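Local coordinates for protein alpha-glucosidase (Bacteroides thetaiotaomicron, PDB 5XFM) that hydrolyses beta-L-arabinopyranosides and alpha-galactosides as a bifunctional, calcium-binding member of glycoside hydrolase family 97, at residues 302-307 and 314-319; 322-327 and 534-539; 342-347 and 358-363. The protein carries 1 engineered substitution. All coordinates share one frame; numbering follows the deposited sequence.

Contact 1 (302-307 and 314-319)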
loop_
_atom_site.group_PDB
_atom_site.type_symbol
_atom_site.label_atom_id
_atom_site.label_comp_id
_atom_site.label_asym_id
_atom_site.label_seq_id
_atom_site.Cartn_x
_atom_site.Cartn_y
_atom_site.Cartn_z
ATOM N N ILE A 302 15.209 6.894 -12.901
ATOM C CA ILE A 302 15.021 5.442 -12.851
ATOM C C ILE A 302 15.916 4.714 -13.878
ATOM O O ILE A 302 16.618 3.763 -13.530
ATOM C CB ILE A 302 13.531 5.041 -13.040
ATOM C CG1 ILE A 302 13.382 3.520 -13.035
ATOM C CG2 ILE A 302 12.923 5.644 -14.301
ATOM C CD1 ILE A 302 13.889 2.869 -11.775
ATOM N N LEU A 303 15.948 5.199 -15.115
ATOM C CA LEU A 303 16.742 4.553 -16.157
ATOM C C LEU A 303 18.071 5.247 -16.463
ATOM O O LEU A 303 19.009 4.603 -16.935
ATOM C CB LEU A 303 15.918 4.451 -17.442
ATOM C CG LEU A 303 14.914 3.301 -17.465
ATOM C CD1 LEU A 303 14.095 3.326 -18.742
ATOM C CD2 LEU A 303 15.656 1.984 -17.334
ATOM N N TRP A 304 18.151 6.552 -16.212
ATOM C CA TRP A 304 19.358 7.310 -16.527
ATOM C C TRP A 304 20.177 7.637 -15.270
ATOM O O TRP A 304 21.306 8.120 -15.358
ATOM C CB TRP A 304 18.995 8.586 -17.287
ATOM C CG TRP A 304 18.433 8.336 -18.664
ATOM C CD1 TRP A 304 18.032 7.136 -19.186
ATOM C CD2 TRP A 304 18.213 9.312 -19.693
ATOM N NE1 TRP A 304 17.575 7.306 -20.471
ATOM C CE2 TRP A 304 17.676 8.634 -20.806
ATOM C CE3 TRP A 304 18.416 10.694 -19.779
ATOM C CZ2 TRP A 304 17.345 9.291 -21.992
ATOM C CZ3 TRP A 304 18.082 11.343 -20.954
ATOM C CH2 TRP A 304 17.556 10.641 -22.048
ATOM N N GLN A 305 19.586 7.374 -14.111
ATOM C CA GLN A 305 20.254 7.458 -12.807
ATOM C C GLN A 305 20.873 8.823 -12.495
ATOM O O GLN A 305 20.459 9.843 -13.053
ATOM C CB GLN A 305 21.312 6.360 -12.697
ATOM C CG GLN A 305 20.732 4.949 -12.792
ATOM C CD GLN A 305 19.938 4.548 -11.564
ATOM O OE1 GLN A 305 20.432 4.634 -10.440
ATOM N NE2 GLN A 305 18.696 4.106 -11.771
ATOM N N ASP A 306 21.862 8.832 -11.601
ATOM C CA ASP A 306 22.412 10.076 -11.051
ATOM C C ASP A 306 23.018 10.979 -12.126
ATOM O O ASP A 306 23.066 12.200 -11.973
ATOM C CB ASP A 306 23.481 9.771 -9.994
ATOM C CG ASP A 306 22.891 9.342 -8.650
ATOM O OD1 ASP A 306 21.661 9.428 -8.456
ATOM O OD2 ASP A 306 23.678 8.928 -7.773
ATOM N N GLY A 307 23.487 10.376 -13.211
ATOM C CA GLY A 307 24.055 11.129 -14.318
ATOM C C GLY A 307 23.040 12.007 -15.027
ATOM O O GLY A 307 23.406 12.898 -15.793
ATOM N N GLN A 314 17.098 17.205 -17.672
ATOM C CA GLN A 314 15.781 17.509 -17.124
ATOM C C GLN A 314 14.959 18.255 -18.163
ATOM O O GLN A 314 13.753 18.073 -18.237
ATOM C CB GLN A 314 15.903 18.322 -15.837
ATOM C CG GLN A 314 16.520 17.549 -14.663
ATOM C CD GLN A 314 15.963 16.146 -14.509
ATOM O OE1 GLN A 314 14.754 15.961 -14.400
ATOM N NE2 GLN A 314 16.847 15.153 -14.463
ATOM N N VAL A 315 15.614 19.074 -18.981
ATOM C CA VAL A 315 14.940 19.703 -20.112
ATOM C C VAL A 315 14.426 18.617 -21.051
ATOM O O VAL A 315 13.292 18.668 -21.531
ATOM C CB VAL A 315 15.864 20.666 -20.890
ATOM C CG1 VAL A 315 15.241 21.041 -22.240
ATOM C CG2 VAL A 315 16.149 21.915 -20.072
ATOM N N ARG A 316 15.273 17.629 -21.302
ATOM C CA ARG A 316 14.909 16.493 -22.139
ATOM C C ARG A 316 13.665 15.772 -21.624
ATOM O O ARG A 316 12.752 15.479 -22.397
ATOM C CB ARG A 316 16.088 15.517 -22.230
ATOM C CG ARG A 316 17.068 15.866 -23.332
ATOM C CD ARG A 316 18.265 14.935 -23.352
ATOM N NE ARG A 316 19.226 15.346 -24.370
ATOM C CZ ARG A 316 20.382 15.945 -24.099
ATOM N NH1 ARG A 316 20.720 16.195 -22.839
ATOM N NH2 ARG A 316 21.199 16.295 -25.085
ATOM N N TYR A 317 13.617 15.494 -20.324
ATOM C CA TYR A 317 12.482 14.757 -19.766
ATOM C C TYR A 317 11.225 15.613 -19.624
ATOM O O TYR A 317 10.106 15.098 -19.661
ATOM C CB TYR A 317 12.871 14.133 -18.425
ATOM C CG TYR A 317 13.347 12.712 -18.599
ATOM C CD1 TYR A 317 14.612 12.453 -19.105
ATOM C CD2 TYR A 317 12.537 11.632 -18.266
ATOM C CE1 TYR A 317 15.063 11.165 -19.281
ATOM C CE2 TYR A 317 12.984 10.332 -18.440
ATOM C CZ TYR A 317 14.252 10.108 -18.946
ATOM O OH TYR A 317 14.726 8.831 -19.128
ATOM N N ILE A 318 11.412 16.915 -19.454
ATOM C CA ILE A 318 10.299 17.853 -19.489
ATOM C C ILE A 318 9.673 17.866 -20.885
ATOM O O ILE A 318 8.446 17.817 -21.038
ATOM C CB ILE A 318 10.767 19.269 -19.088
ATOM C CG1 ILE A 318 10.992 19.335 -17.574
ATOM C CG2 ILE A 318 9.761 20.316 -19.519
ATOM C CD1 ILE A 318 11.721 20.575 -17.117
ATOM N N ASP A 319 10.531 17.915 -21.900
ATOM C CA ASP A 319 10.106 17.840 -23.295
ATOM C C ASP A 319 9.382 16.532 -23.579
ATOM O O ASP A 319 8.381 16.509 -24.290
ATOM C CB ASP A 319 11.307 17.973 -24.241
ATOM C CG ASP A 319 11.821 19.397 -24.348
ATOM O OD1 ASP A 319 11.096 20.336 -23.954
ATOM O OD2 ASP A 319 12.960 19.576 -24.829
#

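Contact 2 (322-327 and 534-539)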
loop_
_atom_site.group_PDB
_atom_site.type_symbol
_atom_site.label_atom_id
_atom_site.label_comp_id
_atom_site.label_asym_id
_atom_site.label_seq_id
_atom_site.Cartn_x
_atom_site.Cartn_y
_atom_site.Cartn_z
ATOM N N SER A 322 6.007 16.629 -22.159
ATOM C CA SER A 322 5.172 17.425 -23.052
ATOM C C SER A 322 4.707 16.618 -24.266
ATOM O O SER A 322 3.538 16.668 -24.647
ATOM C CB SER A 322 5.924 18.671 -23.513
ATOM O OG SER A 322 5.053 19.558 -24.182
ATOM N N ALA A 323 5.631 15.872 -24.863
ATOM C CA ALA A 323 5.332 15.042 -26.027
ATOM C C ALA A 323 4.369 13.911 -25.680
ATOM O O ALA A 323 3.548 13.500 -26.499
ATOM C CB ALA A 323 6.622 14.477 -26.615
ATOM N N MET A 324 4.494 13.394 -24.465
ATOM C CA MET A 324 3.613 12.345 -23.987
ATOM C C MET A 324 2.275 12.913 -23.508
ATOM O O MET A 324 1.313 12.175 -23.295
ATOM C CB MET A 324 4.300 11.563 -22.867
ATOM C CG MET A 324 5.473 10.733 -23.349
ATOM S SD MET A 324 4.992 9.420 -24.489
ATOM C CE MET A 324 3.907 8.443 -23.447
ATOM N N GLY A 325 2.218 14.230 -23.335
ATOM C CA GLY A 325 1.022 14.865 -22.810
ATOM C C GLY A 325 0.905 14.581 -21.326
ATOM O O GLY A 325 -0.189 14.621 -20.755
ATOM N N TYR A 326 2.038 14.275 -20.701
ATOM C CA TYR A 326 2.054 13.965 -19.275
ATOM C C TYR A 326 2.011 15.240 -18.444
ATOM O O TYR A 326 2.558 16.274 -18.841
ATOM C CB TYR A 326 3.282 13.127 -18.907
ATOM C CG TYR A 326 3.109 11.648 -19.184
ATOM C CD1 TYR A 326 2.016 11.180 -19.906
ATOM C CD2 TYR A 326 4.021 10.718 -18.700
ATOM C CE1 TYR A 326 1.848 9.832 -20.155
ATOM C CE2 TYR A 326 3.860 9.367 -18.943
ATOM C CZ TYR A 326 2.772 8.931 -19.670
ATOM O OH TYR A 326 2.607 7.591 -19.915
ATOM N N GLU A 327 1.343 15.153 -17.296
ATOM C CA GLU A 327 1.146 16.300 -16.415
ATOM C C GLU A 327 2.393 16.707 -15.648
ATOM O O GLU A 327 2.566 17.881 -15.324
ATOM C CB GLU A 327 0.010 16.034 -15.422
ATOM C CG GLU A 327 -1.371 15.947 -16.047
ATOM C CD GLU A 327 -1.585 14.685 -16.856
ATOM O OE1 GLU A 327 -1.134 13.608 -16.411
ATOM O OE2 GLU A 327 -2.206 14.769 -17.937
ATOM N N ASN A 534 13.979 7.869 -25.614
ATOM C CA ASN A 534 14.326 6.920 -26.669
ATOM C C ASN A 534 13.207 5.924 -26.981
ATOM O O ASN A 534 13.195 5.323 -28.057
ATOM C CB ASN A 534 15.604 6.170 -26.297
ATOM C CG ASN A 534 15.502 5.476 -24.959
ATOM O OD1 ASN A 534 15.609 6.111 -23.913
ATOM N ND2 ASN A 534 15.314 4.165 -24.985
ATOM N N ASN A 535 12.270 5.749 -26.046
ATOM C CA ASN A 535 11.153 4.837 -26.261
ATOM C C ASN A 535 10.243 5.309 -27.391
ATOM O O ASN A 535 9.519 4.513 -27.991
ATOM C CB ASN A 535 10.337 4.650 -24.986
ATOM C CG ASN A 535 11.118 3.948 -23.894
ATOM O OD1 ASN A 535 10.759 4.020 -22.719
ATOM N ND2 ASN A 535 12.216 3.288 -24.273
ATOM N N LEU A 536 10.263 6.602 -27.690
ATOM C CA LEU A 536 9.432 7.062 -28.796
ATOM C C LEU A 536 10.025 6.606 -30.127
ATOM O O LEU A 536 9.346 6.650 -31.153
ATOM C CB LEU A 536 9.273 8.581 -28.775
ATOM C CG LEU A 536 8.190 9.105 -27.831
ATOM C CD1 LEU A 536 8.091 10.620 -27.921
ATOM C CD2 LEU A 536 6.847 8.446 -28.126
ATOM N N LYS A 537 11.271 6.127 -30.100
ATOM C CA LYS A 537 11.909 5.592 -31.304
ATOM C C LYS A 537 12.083 4.063 -31.312
ATOM O O LYS A 537 11.965 3.438 -32.366
ATOM C CB LYS A 537 13.278 6.249 -31.503
ATOM C CG LYS A 537 13.234 7.756 -31.745
ATOM C CD LYS A 537 12.606 8.103 -33.088
ATOM C CE LYS A 537 12.640 9.603 -33.347
ATOM N NZ LYS A 537 11.720 10.343 -32.432
ATOM N N ASP A 538 12.361 3.459 -30.157
ATOM C CA ASP A 538 12.693 2.028 -30.124
ATOM C C ASP A 538 11.606 1.141 -29.513
ATOM O O ASP A 538 11.832 -0.042 -29.246
ATOM C CB ASP A 538 14.021 1.799 -29.385
ATOM C CG ASP A 538 14.027 2.360 -27.971
ATOM O OD1 ASP A 538 12.957 2.408 -27.325
ATOM O OD2 ASP A 538 15.121 2.745 -27.499
ATOM N N VAL A 539 10.426 1.713 -29.305
ATOM C CA VAL A 539 9.287 0.954 -28.809
ATOM C C VAL A 539 8.158 1.016 -29.834
ATOM O O VAL A 539 7.858 2.093 -30.353
ATOM C CB VAL A 539 8.799 1.497 -27.449
ATOM C CG1 VAL A 539 7.529 0.780 -26.991
ATOM C CG2 VAL A 539 9.898 1.371 -26.404
#

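Contact 3 (342-347 and 358-363)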
loop_
_atom_site.group_PDB
_atom_site.type_symbol
_atom_site.label_atom_id
_atom_site.label_comp_id
_atom_site.label_asym_id
_atom_site.label_seq_id
_atom_site.Cartn_x
_atom_site.Cartn_y
_atom_site.Cartn_z
ATOM N N GLN A 342 18.296 28.133 -7.713
ATOM C CA GLN A 342 18.164 29.306 -8.577
ATOM C C GLN A 342 17.741 28.953 -9.998
ATOM O O GLN A 342 16.824 29.556 -10.545
ATOM C CB GLN A 342 19.491 30.055 -8.641
ATOM C CG GLN A 342 19.901 30.731 -7.358
ATOM C CD GLN A 342 21.356 30.467 -7.039
ATOM O OE1 GLN A 342 21.958 29.529 -7.571
ATOM N NE2 GLN A 342 21.925 31.274 -6.152
ATOM N N ARG A 343 18.396 27.957 -10.586
ATOM C CA ARG A 343 18.080 27.547 -11.955
ATOM C C ARG A 343 16.809 26.719 -12.008
ATOM O O ARG A 343 16.192 26.563 -13.075
ATOM C CB ARG A 343 19.229 26.763 -12.592
ATOM C CG ARG A 343 20.522 27.535 -12.718
ATOM C CD ARG A 343 21.374 26.910 -13.800
ATOM N NE ARG A 343 20.703 27.074 -15.089
ATOM C CZ ARG A 343 21.035 26.433 -16.207
ATOM N NH1 ARG A 343 22.018 25.542 -16.205
ATOM N NH2 ARG A 343 20.359 26.666 -17.325
ATOM N N MET A 344 16.435 26.168 -10.856
ATOM C CA MET A 344 15.187 25.423 -10.739
ATOM C C MET A 344 14.000 26.269 -11.172
ATOM O O MET A 344 13.059 25.749 -11.745
ATOM C CB MET A 344 14.977 24.931 -9.308
ATOM C CG MET A 344 13.783 24.001 -9.152
ATOM S SD MET A 344 13.839 22.621 -10.325
ATOM C CE MET A 344 15.341 21.786 -9.815
ATOM N N LYS A 345 14.063 27.573 -10.924
ATOM C CA LYS A 345 12.990 28.492 -11.307
ATOM C C LYS A 345 12.822 28.589 -12.820
ATOM O O LYS A 345 11.700 28.620 -13.341
ATOM C CB LYS A 345 13.263 29.876 -10.720
ATOM C CG LYS A 345 12.468 31.006 -11.350
ATOM C CD LYS A 345 12.661 32.300 -10.573
ATOM C CE LYS A 345 12.230 33.506 -11.391
ATOM N NZ LYS A 345 13.177 33.739 -12.519
ATOM N N SER A 346 13.942 28.627 -13.529
ATOM C CA SER A 346 13.896 28.698 -14.982
ATOM C C SER A 346 13.483 27.349 -15.552
ATOM O O SER A 346 12.826 27.280 -16.589
ATOM C CB SER A 346 15.246 29.148 -15.550
ATOM O OG SER A 346 16.249 28.172 -15.342
ATOM N N LEU A 347 13.846 26.278 -14.855
ATOM C CA LEU A 347 13.408 24.941 -15.254
ATOM C C LEU A 347 11.888 24.817 -15.093
ATOM O O LEU A 347 11.200 24.269 -15.960
ATOM C CB LEU A 347 14.140 23.871 -14.437
ATOM C CG LEU A 347 14.569 22.566 -15.119
ATOM C CD1 LEU A 347 15.095 22.787 -16.537
ATOM C CD2 LEU A 347 15.621 21.860 -14.274
ATOM N N LEU A 358 6.239 20.300 -12.018
ATOM C CA LEU A 358 7.293 19.482 -11.421
ATOM C C LEU A 358 6.996 18.906 -10.035
ATOM O O LEU A 358 6.270 19.491 -9.230
ATOM C CB LEU A 358 8.593 20.285 -11.334
ATOM C CG LEU A 358 9.129 20.900 -12.619
ATOM C CD1 LEU A 358 10.436 21.593 -12.324
ATOM C CD2 LEU A 358 9.322 19.822 -13.672
ATOM N N PHE A 359 7.566 17.731 -9.791
ATOM C CA PHE A 359 7.710 17.181 -8.449
ATOM C C PHE A 359 9.186 17.233 -8.111
ATOM O O PHE A 359 10.023 16.901 -8.956
ATOM C CB PHE A 359 7.205 15.742 -8.369
ATOM C CG PHE A 359 5.735 15.615 -8.127
ATOM C CD1 PHE A 359 4.824 16.097 -9.049
ATOM C CD2 PHE A 359 5.259 14.950 -7.003
ATOM C CE1 PHE A 359 3.471 15.954 -8.844
ATOM C CE2 PHE A 359 3.901 14.799 -6.793
ATOM C CZ PHE A 359 3.007 15.302 -7.712
ATOM N N LEU A 360 9.517 17.659 -6.900
ATOM C CA LEU A 360 10.915 17.680 -6.483
ATOM C C LEU A 360 11.197 16.703 -5.341
ATOM O O LEU A 360 10.380 16.544 -4.420
ATOM C CB LEU A 360 11.334 19.095 -6.080
ATOM C CG LEU A 360 11.270 20.137 -7.197
ATOM C CD1 LEU A 360 11.827 21.472 -6.724
ATOM C CD2 LEU A 360 12.027 19.639 -8.422
ATOM N N TRP A 361 12.354 16.043 -5.441
ATOM C CA TRP A 361 12.850 15.081 -4.456
ATOM C C TRP A 361 13.450 15.767 -3.234
ATOM O O TRP A 361 14.242 16.708 -3.357
ATOM C CB TRP A 361 13.908 14.166 -5.092
ATOM C CG TRP A 361 14.332 12.982 -4.247
ATOM C CD1 TRP A 361 13.847 11.703 -4.329
ATOM C CD2 TRP A 361 15.345 12.955 -3.226
ATOM N NE1 TRP A 361 14.483 10.891 -3.416
ATOM C CE2 TRP A 361 15.405 11.634 -2.728
ATOM C CE3 TRP A 361 16.198 13.918 -2.682
ATOM C CZ2 TRP A 361 16.286 11.258 -1.716
ATOM C CZ3 TRP A 361 17.065 13.543 -1.675
ATOM C CH2 TRP A 361 17.103 12.225 -1.201
ATOM N N TYR A 362 13.053 15.305 -2.055
ATOM C CA TYR A 362 13.680 15.724 -0.805
ATOM C C TYR A 362 13.989 14.519 0.064
ATOM O O TYR A 362 13.252 13.536 0.039
ATOM C CB TYR A 362 12.775 16.698 -0.037
ATOM C CG TYR A 362 12.776 18.112 -0.570
ATOM C CD1 TYR A 362 12.025 18.455 -1.686
ATOM C CD2 TYR A 362 13.525 19.109 0.052
ATOM C CE1 TYR A 362 12.027 19.751 -2.177
ATOM C CE2 TYR A 362 13.533 20.406 -0.432
ATOM C CZ TYR A 362 12.784 20.719 -1.547
ATOM O OH TYR A 362 12.788 22.004 -2.031
ATOM N N SER A 363 15.062 14.589 0.847
ATOM C CA SER A 363 15.241 13.614 1.914
ATOM C C SER A 363 14.487 14.106 3.140
ATOM O O SER A 363 14.543 15.292 3.480
ATOM C CB SER A 363 16.716 13.386 2.252
ATOM O OG SER A 363 16.858 12.317 3.187
#

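Contact 1 (302-307 and 314-319)
Y317 drives the edge of its phenol ring into one face of the W304 indole. The six-membered ring of W304 and the Y317 ring have centroids 4.8 Å apart and planes at 89°, a T-shaped (edge-to-face) stack. Two atoms of Y317 make most of this tight side. CE1 of Y317 comes within 3.4 Å of W304 CE3, while the hydroxyl reaches across the middle of the bicyclic system, with Y317 OH 3.4 Å from W304 CE2. The phenol oxygen also passes 3.5 Å from W304 NE1, but the angle is poor and the pair is not a hydrogen bond, as expected for an oxygen lying over the face of the ring. With CG beside the backbone N and anti to the carbonyl carbon (chi1 -67°), the indole is directed toward helix 311-324, and chi2 of 11° turns its face to Y317. The contact belongs to the first beta-alpha unit of the TIM barrel: strand 295-299 leads into the short helix 300-304, which packs here on helix 311-324. Y317 also touches A532 and P533. Just after W304 the chain leaves the helix at Q305, which has positive phi and whose NE2 bonds back to I302 O at 2.7 Å, from above the carbonyl plane. The side toward solvent is looser. R316, an exposed residue, runs along the edge of the indole and touches it with its aliphatic part, R316 CD lying 4.3 Å from W304 CZ3; its guanidinium forms a salt bridge with D313, and the cation-pi partner of W304 is R500. An alanine at W304 removes the indole, which would probably leave the Y317 edge without a packing surface and R500 without its cation-pi partner.

Contact 2 (322-327 and 534-539)
A Schellman motif ends helix 311-324, and its last turn brings A323 and M324 up against L536 of the short helix 535-538. G325, with positive phi, is the C-prime residue: Y326 N bonds back to A321 O, and G325 N weakly to S322 O. Across the contact L536 supplies both methyls, one to each partner. L536 CD1 lies 4.3 Å from A323 CB on the exposed flank, and L536 CD2 lies 4.2 Å from M324 SD on the buried one. M324 and L536 run past each other in opposite directions. The bend of the M324 chain at chi2 (-64°) carries its sulfur to the leucine, while M324 CB rests 3.7 Å above the Y326 ring, toward its rim. The turn that carries L536 is braced by polar side chains. D538 takes two amide donors on syn lone pairs: N534 ND2 gives an almost straight bond of 2.9 Å to D538 OD2, and N535 ND2 a longer one of 3.3 Å to D538 OD1; both amides also bond N495. M544 of helix 541-549 touches M324 and L536 alike. The first long helix here meets the segment after the last barrel strand, 526-528, at the seam where that strand pairs with strand 295-299 to close the TIM barrel.

Contact 3 (342-347 and 358-363)
In the beta-alpha-beta crossover of the TIM barrel from strand 328-331 through helix 341-353 to strand 357-363, M344 packs on L358 and L360. The short segments run nearly antiparallel, at 156°, with their axes 11.3 Å apart at closest approach, a spacing bridged mainly by M344 and the two leucines. M344 carries most of the contact. Its CG sits anti to the backbone N (chi1 -173°), directed at the strand, and bends at chi2 and chi3 then fold the thioether along the leucines. M344 SD is the common point of the cluster, 4.1 Å from L358 CD1 and 4.0 Å from L360 CD2. M344 CG meets the other methyl of the second leucine, L360 CD1, also at 4.0 Å. M344 and L360 run past each other in opposite directions, M344 touching both leucine branches, whereas M344 crosses L358 obliquely and meets it with the sulfur. One turn on, L347 comes close to L358 only loosely, its backbone C lying 4.5 Å from L358 CD1. On the helix itself, R343 O accepts from both L347 N and S346 OG, the latter at 2.8 Å, and the same hydroxyl is hydrogen-bonded to Y311. The leucines and M344 reach I331 of the adjacent strand 328-331; M344 also touches W391 of helix 382-395, while L347 turns to helix 311-324, so helix 341-353 packs against both helices as well as the sheet.

Overall arrangement
From the N terminus, contact 1 closes first, over the short connection between helix 300-304 and helix 311-324. Helix 311-324 ends in contact 2, whose other partner, 534-539, lies some 200 residues later, so that this contact spans most of the barrel domain. Contact 3 falls within that long span and closes the local turn from helix 341-353 to strand 357-363. Contacts 1 and 3 meet where L347 lies against Q314 and V315; contacts 1 and 2 meet where W304 CZ2 approaches N534 OD1 at 4.1 Å. Contacts 2 and 3 do not touch. Helix 311-324 thus joins the barrel's closing segment to its early helices.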